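Local atomic coordinates of laccase (Botrytis aclada, PDB entry 3SQR), a protein that oxidises phenolic substrates such as hydroquinones at the expense of dioxygen, which its copper centres reduce to water, and probably helps degrade lignin and detoxify its breakdown products. Residues A[67-72]-A[107-112]; A[128-133]-A[155-160]; A[282-287]-A[297-302]. All blocks are in the same frame, centred on the assembly; numbering follows the deposited sequence.

Contact 1 of 3, residues A[67-72]-A[107-112]; sequences TREYWL and NLIIHV. With MAN (alpha-D-mannopyranose), chain C; NAG (2-acetamido-2-deoxy-beta-D-glucopyranose), chain G.
Residues 67-72 and 107-112 run as nearly aligned parallel strands, joined by five backbone hydrogen bonds from Arg-68 N to Asn-107 O through to Leu-72 N to His-111 O. The face carrying Glu-69, Trp-71 and His-111 holds the side-chain hydrogen bond between the strands. CG of Glu-69 stands anti to the backbone N (chi1 -174°) and the extended chain carries OE2 to the imidazole, where His-111 NE2 donates to it at 2.6 Å. OE2, met on its anti side, lies in the imidazole plane, though the carboxylate is turned 39° from the ring; this bond limits ring rotation. Trp-71 lies beside the same imidazole: in one of its two conformers its five-membered ring forms an offset stack, centroids 4.1 Å apart and planes at 21°, with His-111 CD2 over the indole face, 3.3 Å from Trp-71 NE1. Thr-154 takes up His-111 ND1. These are neighbouring strands of the first cupredoxin-like domain of a multicopper oxidase. On the opposite face, Leu-72 CD1 meets Ile-110 CG2 at 3.6 Å, side by side, while Arg-68 turns its guanidinium away to salt bridges with Asp-103 and Asp-106. Glycan borders strand 67-72: Glu-69 N donates to O4 of the chain C mannose at 3.2 Å, mannose C6 lies over one face of Tyr-70 in one of its two conformers, and N2 of an N-acetylglucosamine donates to Trp-71 O at 2.7 Å.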
# COMPACT_ATOMS: atom_id res chain seq x y z
N THR A 67 5.71 24.22 -3.24
CA THR A 67 6.40 23.42 -2.23
C THR A 67 5.56 23.30 -0.98
O THR A 67 5.08 24.31 -0.44
CB THR A 67 7.76 24.01 -1.94
OG1 THR A 67 8.54 23.90 -3.12
CG2 THR A 67 8.42 23.26 -0.83
N ARG A 68 5.32 22.08 -0.53
CA ARG A 68 4.56 21.87 0.69
C ARG A 68 5.48 21.15 1.70
O ARG A 68 6.13 20.18 1.35
CB ARG A 68 3.37 21.03 0.40
CG ARG A 68 2.30 21.86 -0.42
CD ARG A 68 1.05 21.16 -0.49
NE ARG A 68 0.27 21.63 -1.64
CZ ARG A 68 -0.43 22.75 -1.68
NH1 ARG A 68 -0.47 23.59 -0.64
NH2 ARG A 68 -1.09 23.04 -2.79
N GLU A 69 5.55 21.69 2.91
CA GLU A 69 6.47 21.21 3.89
C GLU A 69 5.73 20.60 5.09
O GLU A 69 4.77 21.16 5.61
CB GLU A 69 7.33 22.36 4.35
CG GLU A 69 8.45 21.96 5.31
CD GLU A 69 9.52 23.05 5.49
OE1 GLU A 69 9.14 24.23 5.48
OE2 GLU A 69 10.70 22.70 5.63
N TYR A 70 6.22 19.49 5.60
CA TYR A 70 5.57 18.77 6.67
C TYR A 70 6.61 18.33 7.66
O TYR A 70 7.74 18.03 7.30
CB TYR A 70 4.80 17.53 6.13
CG TYR A 70 3.55 17.81 5.39
CD1 TYR A 70 2.32 17.85 6.05
CD2 TYR A 70 3.57 17.99 4.04
CE1 TYR A 70 1.13 18.09 5.33
CE2 TYR A 70 2.43 18.24 3.34
CZ TYR A 70 1.22 18.30 3.97
OH TYR A 70 0.12 18.55 3.21
N TRP A 71 6.24 18.27 8.94
CA TRP A 71 7.08 17.74 9.98
C TRP A 71 6.35 16.55 10.56
O TRP A 71 5.22 16.69 10.99
CB TRP A 71 7.40 18.79 11.06
CG TRP A 71 8.45 19.75 10.70
CD1 TRP A 71 9.80 19.66 10.98
CD2 TRP A 71 8.26 20.95 9.97
NE1 TRP A 71 10.46 20.75 10.44
CE2 TRP A 71 9.53 21.56 9.82
CE3 TRP A 71 7.14 21.58 9.40
CZ2 TRP A 71 9.70 22.72 9.13
CZ3 TRP A 71 7.31 22.76 8.75
CH2 TRP A 71 8.57 23.32 8.63
N LEU A 72 6.95 15.39 10.55
CA LEU A 72 6.30 14.21 11.12
C LEU A 72 7.19 13.67 12.18
O LEU A 72 8.41 13.56 12.01
CB LEU A 72 6.06 13.10 10.09
CG LEU A 72 5.09 13.42 8.94
CD1 LEU A 72 4.97 12.29 7.92
CD2 LEU A 72 3.76 13.77 9.54
N ASN A 107 5.92 19.92 -4.84
CA ASN A 107 7.15 19.35 -4.25
C ASN A 107 6.87 19.23 -2.80
O ASN A 107 6.44 20.21 -2.21
CB ASN A 107 8.33 20.25 -4.56
CG ASN A 107 8.64 20.25 -6.04
OD1 ASN A 107 8.84 19.22 -6.63
ND2 ASN A 107 8.66 21.44 -6.66
N LEU A 108 7.08 18.03 -2.24
CA LEU A 108 6.89 17.74 -0.84
C LEU A 108 8.25 17.74 -0.16
O LEU A 108 9.20 17.15 -0.68
CB LEU A 108 6.19 16.41 -0.63
CG LEU A 108 4.87 16.26 -1.41
CD1 LEU A 108 4.09 15.01 -0.91
CD2 LEU A 108 4.00 17.55 -1.41
N ILE A 109 8.31 18.36 0.99
CA ILE A 109 9.43 18.27 1.92
C ILE A 109 8.86 17.72 3.22
O ILE A 109 8.04 18.40 3.86
CB ILE A 109 10.01 19.64 2.15
CG1 ILE A 109 10.48 20.23 0.82
CG2 ILE A 109 11.19 19.54 3.14
CD1 ILE A 109 10.98 21.65 0.95
N ILE A 110 9.24 16.51 3.59
CA ILE A 110 8.66 15.88 4.75
C ILE A 110 9.78 15.51 5.72
O ILE A 110 10.52 14.60 5.48
CB ILE A 110 7.86 14.66 4.42
CG1 ILE A 110 6.86 15.01 3.27
CG2 ILE A 110 7.21 14.07 5.72
CD1 ILE A 110 6.27 13.82 2.53
N HIS A 111 9.89 16.29 6.77
CA HIS A 111 10.87 16.07 7.82
C HIS A 111 10.40 15.01 8.75
O HIS A 111 9.41 15.23 9.46
CB HIS A 111 11.13 17.33 8.63
CG HIS A 111 11.36 18.55 7.80
ND1 HIS A 111 12.60 18.87 7.29
CD2 HIS A 111 10.53 19.54 7.41
CE1 HIS A 111 12.51 19.99 6.59
NE2 HIS A 111 11.27 20.43 6.66
N VAL A 112 11.06 13.85 8.74
CA VAL A 112 10.63 12.70 9.53
C VAL A 112 11.62 12.51 10.64
O VAL A 112 12.77 12.10 10.40
CB VAL A 112 10.51 11.42 8.73
CG1 VAL A 112 10.08 10.28 9.63
CG2 VAL A 112 9.42 11.62 7.59
C1 MAN C . 1.51 24.02 7.27
C2 MAN C . 2.94 24.59 7.24
C3 MAN C . 3.28 25.05 5.81
C4 MAN C . 3.11 23.88 4.85
C5 MAN C . 1.69 23.31 4.96
C6 MAN C . 1.56 22.00 4.18
O2 MAN C . 3.89 23.66 7.78
O3 MAN C . 4.58 25.59 5.71
O4 MAN C . 3.61 24.15 3.52
O5 MAN C . 1.36 22.99 6.32
O6 MAN C . 0.24 21.47 4.30
C1 NAG G . 4.10 16.31 14.38
C2 NAG G . 3.90 17.75 14.00
C3 NAG G . 5.20 18.51 14.00
C4 NAG G . 5.82 18.38 15.37
C5 NAG G . 5.99 16.93 15.71
C6 NAG G . 6.61 16.72 17.10
C7 NAG G . 2.06 17.81 12.38
C8 NAG G . 1.74 17.72 10.91
N2 NAG G . 3.38 17.74 12.64
O3 NAG G . 4.91 19.83 13.78
O4 NAG G . 7.06 18.99 15.33
O5 NAG G . 4.72 16.26 15.69
O6 NAG G . 5.71 17.31 18.07
O7 NAG G . 1.17 17.92 13.22

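Contact 2 of 3, residues A[128-133]-A[155-160]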
# COMPACT_ATOMS: atom_id res chain seq x y z
N ILE A 128 4.39 6.05 -5.01
CA ILE A 128 4.98 7.25 -5.51
C ILE A 128 6.17 6.86 -6.36
O ILE A 128 7.06 6.21 -5.88
CB ILE A 128 5.35 8.26 -4.37
CG1 ILE A 128 4.05 8.71 -3.64
CG2 ILE A 128 5.99 9.53 -4.95
CD1 ILE A 128 2.97 9.43 -4.53
N ARG A 129 6.22 7.40 -7.56
CA ARG A 129 7.18 6.91 -8.55
C ARG A 129 8.63 7.17 -8.15
O ARG A 129 9.49 6.37 -8.46
CB ARG A 129 6.86 7.61 -9.85
CG ARG A 129 7.57 7.06 -10.99
CD ARG A 129 7.29 7.91 -12.19
NE ARG A 129 7.82 7.32 -13.42
CZ ARG A 129 7.68 7.90 -14.62
NH1 ARG A 129 7.10 9.05 -14.71
NH2 ARG A 129 8.08 7.29 -15.72
N GLN A 130 8.89 8.31 -7.49
CA GLN A 130 10.20 8.75 -7.10
C GLN A 130 11.18 8.80 -8.27
O GLN A 130 12.35 8.52 -8.09
CB GLN A 130 10.78 7.82 -6.02
CG GLN A 130 9.89 7.70 -4.75
CD GLN A 130 9.85 8.95 -3.92
OE1 GLN A 130 10.51 9.95 -4.23
NE2 GLN A 130 9.09 8.90 -2.83
N LEU A 131 10.71 9.24 -9.40
CA LEU A 131 11.60 9.52 -10.55
C LEU A 131 12.66 10.55 -10.17
O LEU A 131 12.35 11.69 -9.79
CB LEU A 131 10.76 9.95 -11.74
CG LEU A 131 11.46 10.25 -13.06
CD1 LEU A 131 12.23 9.07 -13.48
CD2 LEU A 131 10.38 10.66 -14.11
N GLY A 132 13.93 10.11 -10.15
CA GLY A 132 15.02 10.97 -9.72
C GLY A 132 15.12 11.26 -8.24
O GLY A 132 15.90 12.15 -7.79
N SER A 133 14.34 10.54 -7.44
CA SER A 133 14.42 10.71 -6.02
C SER A 133 14.43 9.35 -5.30
O SER A 133 13.84 9.18 -4.22
CB SER A 133 13.30 11.61 -5.52
OG SER A 133 12.06 11.07 -5.99
N TYR A 155 12.57 13.85 3.64
CA TYR A 155 12.24 13.29 2.35
C TYR A 155 11.80 14.41 1.45
O TYR A 155 11.06 15.29 1.86
CB TYR A 155 11.16 12.24 2.50
CG TYR A 155 11.56 10.99 3.30
CD1 TYR A 155 11.56 10.95 4.70
CD2 TYR A 155 11.94 9.85 2.65
CE1 TYR A 155 11.89 9.82 5.40
CE2 TYR A 155 12.26 8.74 3.32
CZ TYR A 155 12.26 8.69 4.69
OH TYR A 155 12.57 7.50 5.34
N LYS A 156 12.31 14.39 0.24
CA LYS A 156 11.94 15.34 -0.78
C LYS A 156 11.58 14.69 -2.04
O LYS A 156 12.41 13.97 -2.62
CB LYS A 156 13.12 16.32 -0.99
CG LYS A 156 13.42 17.18 0.25
CD LYS A 156 14.54 18.24 -0.11
CE LYS A 156 14.93 19.12 1.09
NZ LYS A 156 15.51 20.47 0.61
N PHE A 157 10.38 14.98 -2.60
CA PHE A 157 10.03 14.43 -3.82
C PHE A 157 8.91 15.23 -4.40
O PHE A 157 8.24 15.95 -3.66
CB PHE A 157 9.65 12.95 -3.76
CG PHE A 157 8.59 12.62 -2.77
CD1 PHE A 157 8.92 12.33 -1.46
CD2 PHE A 157 7.25 12.63 -3.12
CE1 PHE A 157 7.96 11.99 -0.52
CE2 PHE A 157 6.28 12.29 -2.14
CZ PHE A 157 6.67 11.95 -0.84
N GLN A 158 8.83 15.20 -5.71
CA GLN A 158 7.68 15.73 -6.41
C GLN A 158 6.60 14.71 -6.55
O GLN A 158 6.85 13.53 -6.86
CB GLN A 158 8.05 16.27 -7.81
CG GLN A 158 6.99 17.09 -8.45
CD GLN A 158 7.47 17.76 -9.72
OE1 GLN A 158 8.37 17.23 -10.39
NE2 GLN A 158 6.85 18.91 -10.09
N VAL A 159 5.34 15.18 -6.51
CA VAL A 159 4.29 14.23 -6.84
C VAL A 159 3.91 14.45 -8.30
O VAL A 159 3.44 15.53 -8.72
CB VAL A 159 3.07 14.30 -5.91
CG1 VAL A 159 3.42 13.67 -4.54
CG2 VAL A 159 2.53 15.80 -5.72
N THR A 160 4.22 13.45 -9.10
CA THR A 160 4.03 13.52 -10.54
C THR A 160 2.85 12.61 -10.92
O THR A 160 2.72 12.12 -12.03
CB THR A 160 5.32 13.06 -11.24
OG1 THR A 160 5.59 11.69 -10.90
CG2 THR A 160 6.48 13.90 -10.77
O HOH W 1 4.92 10.14 -13.08
O HOH W 2 7.59 10.99 -7.38
O HOH W 3 8.12 11.04 -10.08
O HOH W 4 10.68 13.30 -7.01
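Gln-130 reaches from a type II beta turn, Gln-130 to Ser-133, across to Phe-157 on an outer strand of the first cupredoxin-like domain. Its CB leads to CG, anti to the carbonyl carbon, and a bend at chi2 (-70°) sets CD about equally near CB and CG of Phe-157. From there the amide divides its contacts. OE1 lies 3.2 Å from Phe-157 CB and accepts a hydrogen bond from Ser-133 OG at 2.6 Å, in the carbonyl plane, which fixes the amide within its own turn. NE2 sits over one face of the Phe-157 ring, offset toward the rim and 3.7 Å from Phe-157 CD1, with the amide plane at 76° to the ring. Ile-128 crosses Phe-157 at about a right angle, its CG2 3.8 Å from Phe-157 CD2, and Trp-125 adds a further ring. Ile-128 comes two residues after the copper ligand His-126. Water bridges the two segments: one molecule links backbone to backbone, accepting from Gln-130 N and donating to Gln-158 O, and another links the Ser-133 hydroxyl to Gln-158 N. The Arg-129 guanidinium bonds Tyr-59 O through NH1 and forms a salt bridge with Asp-517 through NH2. Thr-160 OG1 is hydrogen-bonded to two waters, one of which also accepts from Arg-129 NH1 and the other from Leu-131 N.

Contact 3 of 3, residues A[282-287]-A[297-302]; sequences NHTLTV and PYTTDT. With MAN (alpha-D-mannopyranose), chain L.
A beta hairpin of the second cupredoxin-like domain, strands 285-290 and 293-300, brings Val-287 against Tyr-298 and Leu-285 against Thr-300. Both are antiparallel hydrogen-bonded pairs. Leu-285 N to Thr-300 O and Thr-300 N to Leu-285 O are each 2.9 Å. Val-287 N donates to Tyr-298 O at 2.7 Å, and the return bond is weak. With Tyr-298 CG between the backbone N and the carbonyl carbon (chi1 78°), the ring lies alongside Val-287, whose CG2 makes a CH-pi contact over the ring face, 3.9 Å from the centroid; that same methyl also touches Thr-300 CG2. Tyr-298 CD2 comes within 3.6 Å of C1 of the chain L mannose, and the hydroxyl is hydrogen-bonded to Glu-371. On the other face, Thr-286 OG1 lies 3.4 Å from Thr-299 CG2; just before the strand, Thr-284 CG2 meets Thr-299 CB. A water lies 2.8 Å from both His-283 O and Asp-301 O, bridging the two carbonyls. Thr-300 OG1 donates to Thr-302 O. Strand 293-300 is outermost in its sheet; strand 285-290 lies between it and strand 310-316, and Leu-285 packs against Phe-278 of strand 276-280 and Leu-303 of strand 303-305.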
# COMPACT_ATOMS: atom_id res chain seq x y z
N ASN A 282 -27.22 -1.24 -0.39
CA ASN A 282 -28.17 -0.53 -1.22
C ASN A 282 -27.57 0.65 -1.97
O ASN A 282 -28.29 1.49 -2.47
CB ASN A 282 -29.37 -0.09 -0.40
CG ASN A 282 -30.59 0.15 -1.25
OD1 ASN A 282 -31.22 1.18 -1.11
ND2 ASN A 282 -30.91 -0.80 -2.17
N HIS A 283 -26.23 0.68 -2.08
CA HIS A 283 -25.56 1.71 -2.87
C HIS A 283 -24.63 1.04 -3.88
O HIS A 283 -24.20 -0.09 -3.72
CB HIS A 283 -24.81 2.69 -1.94
CG HIS A 283 -25.69 3.57 -1.11
ND1 HIS A 283 -26.42 3.12 -0.02
CD2 HIS A 283 -25.96 4.89 -1.21
CE1 HIS A 283 -27.07 4.14 0.51
NE2 HIS A 283 -26.80 5.22 -0.18
N THR A 284 -24.47 1.74 -4.98
CA THR A 284 -23.63 1.34 -6.07
C THR A 284 -22.34 2.16 -5.98
O THR A 284 -22.32 3.36 -5.67
CB THR A 284 -24.32 1.62 -7.41
OG1 THR A 284 -25.52 0.81 -7.47
CG2 THR A 284 -23.44 1.21 -8.55
N LEU A 285 -21.28 1.46 -6.19
CA LEU A 285 -19.99 2.11 -6.26
C LEU A 285 -19.63 2.32 -7.71
O LEU A 285 -19.61 1.36 -8.46
CB LEU A 285 -18.94 1.22 -5.60
CG LEU A 285 -19.22 0.65 -4.21
CD1 LEU A 285 -18.02 -0.26 -3.81
CD2 LEU A 285 -19.45 1.69 -3.12
N THR A 286 -19.30 3.54 -8.09
CA THR A 286 -18.71 3.80 -9.39
C THR A 286 -17.19 3.94 -9.20
O THR A 286 -16.72 4.90 -8.64
CB THR A 286 -19.25 5.02 -10.01
OG1 THR A 286 -20.65 4.83 -10.25
CG2 THR A 286 -18.58 5.27 -11.35
N VAL A 287 -16.49 2.94 -9.67
CA VAL A 287 -15.05 2.85 -9.48
C VAL A 287 -14.37 3.75 -10.52
O VAL A 287 -14.55 3.58 -11.74
CB VAL A 287 -14.58 1.45 -9.58
CG1 VAL A 287 -13.05 1.35 -9.05
CG2 VAL A 287 -15.42 0.44 -8.81
N PRO A 297 -14.76 4.63 -15.72
CA PRO A 297 -15.64 4.23 -14.62
C PRO A 297 -16.46 2.96 -14.90
O PRO A 297 -16.91 2.74 -16.03
CB PRO A 297 -16.56 5.43 -14.47
CG PRO A 297 -15.75 6.61 -15.00
CD PRO A 297 -14.95 6.04 -16.11
N TYR A 298 -16.62 2.12 -13.88
CA TYR A 298 -17.50 0.99 -13.90
C TYR A 298 -18.22 0.90 -12.57
O TYR A 298 -17.78 1.44 -11.53
CB TYR A 298 -16.80 -0.30 -14.27
CG TYR A 298 -15.99 -0.94 -13.13
CD1 TYR A 298 -14.70 -0.53 -12.88
CD2 TYR A 298 -16.53 -1.94 -12.36
CE1 TYR A 298 -13.95 -1.12 -11.89
CE2 TYR A 298 -15.79 -2.55 -11.34
CZ TYR A 298 -14.47 -2.12 -11.15
OH TYR A 298 -13.68 -2.67 -10.19
N THR A 299 -19.39 0.28 -12.61
CA THR A 299 -20.20 0.17 -11.41
C THR A 299 -20.12 -1.23 -10.86
O THR A 299 -20.01 -2.24 -11.57
CB THR A 299 -21.66 0.59 -11.66
OG1 THR A 299 -22.16 -0.15 -12.77
CG2 THR A 299 -21.76 2.05 -11.95
N THR A 300 -20.13 -1.30 -9.54
CA THR A 300 -20.04 -2.55 -8.86
C THR A 300 -20.76 -2.40 -7.52
O THR A 300 -20.80 -1.31 -6.96
CB THR A 300 -18.55 -3.01 -8.67
OG1 THR A 300 -18.57 -4.33 -8.19
CG2 THR A 300 -17.79 -2.03 -7.66
N ASP A 301 -21.32 -3.50 -7.02
CA ASP A 301 -21.93 -3.51 -5.69
C ASP A 301 -20.94 -3.77 -4.57
O ASP A 301 -21.21 -3.44 -3.40
CB ASP A 301 -23.02 -4.60 -5.61
CG ASP A 301 -24.24 -4.28 -6.43
OD1 ASP A 301 -24.65 -3.09 -6.47
OD2 ASP A 301 -24.77 -5.23 -7.04
N THR A 302 -19.85 -4.43 -4.92
CA THR A 302 -18.82 -4.76 -3.93
C THR A 302 -17.47 -4.56 -4.60
O THR A 302 -17.38 -4.54 -5.82
CB THR A 302 -18.93 -6.15 -3.34
OG1 THR A 302 -18.39 -7.09 -4.24
CG2 THR A 302 -20.38 -6.52 -3.01
C1 MAN L . -15.86 -4.88 -14.39
C2 MAN L . -16.93 -5.71 -13.68
C3 MAN L . -16.91 -7.16 -14.15
C4 MAN L . -17.03 -7.20 -15.68
C5 MAN L . -15.91 -6.35 -16.29
C6 MAN L . -16.03 -6.30 -17.82
O2 MAN L . -18.18 -5.09 -13.90
O3 MAN L . -17.92 -7.89 -13.46
O4 MAN L . -16.86 -8.52 -16.11
O5 MAN L . -15.97 -5.02 -15.80
O6 MAN L . -17.29 -5.68 -18.12
O HOH W 5 -21.75 -0.82 -2.50

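Overall arrangement
Contacts 1 and 2 belong to the same domain and share a sheet: strand 107-114 lies between strands 67-79 and 152-158, and backbone hydrogen bonds such as Leu-108 N to Phe-157 O pass directly from one contact to the other. Contact 2 is the most buried, a loop on a strand near the copper-binding region, built from aromatic, aliphatic and amide packing with waters bridging the two segments. Contacts 1 and 3 are partly buried strand pairs, parallel and antiparallel respectively, each with glycan mannose beside a tyrosine. Contact 1 adds a histidine-carboxylate bond, while contact 3, its centre about 35 Å from that of contact 1, sets threonines and a CH-pi contact beside its backbone bonds.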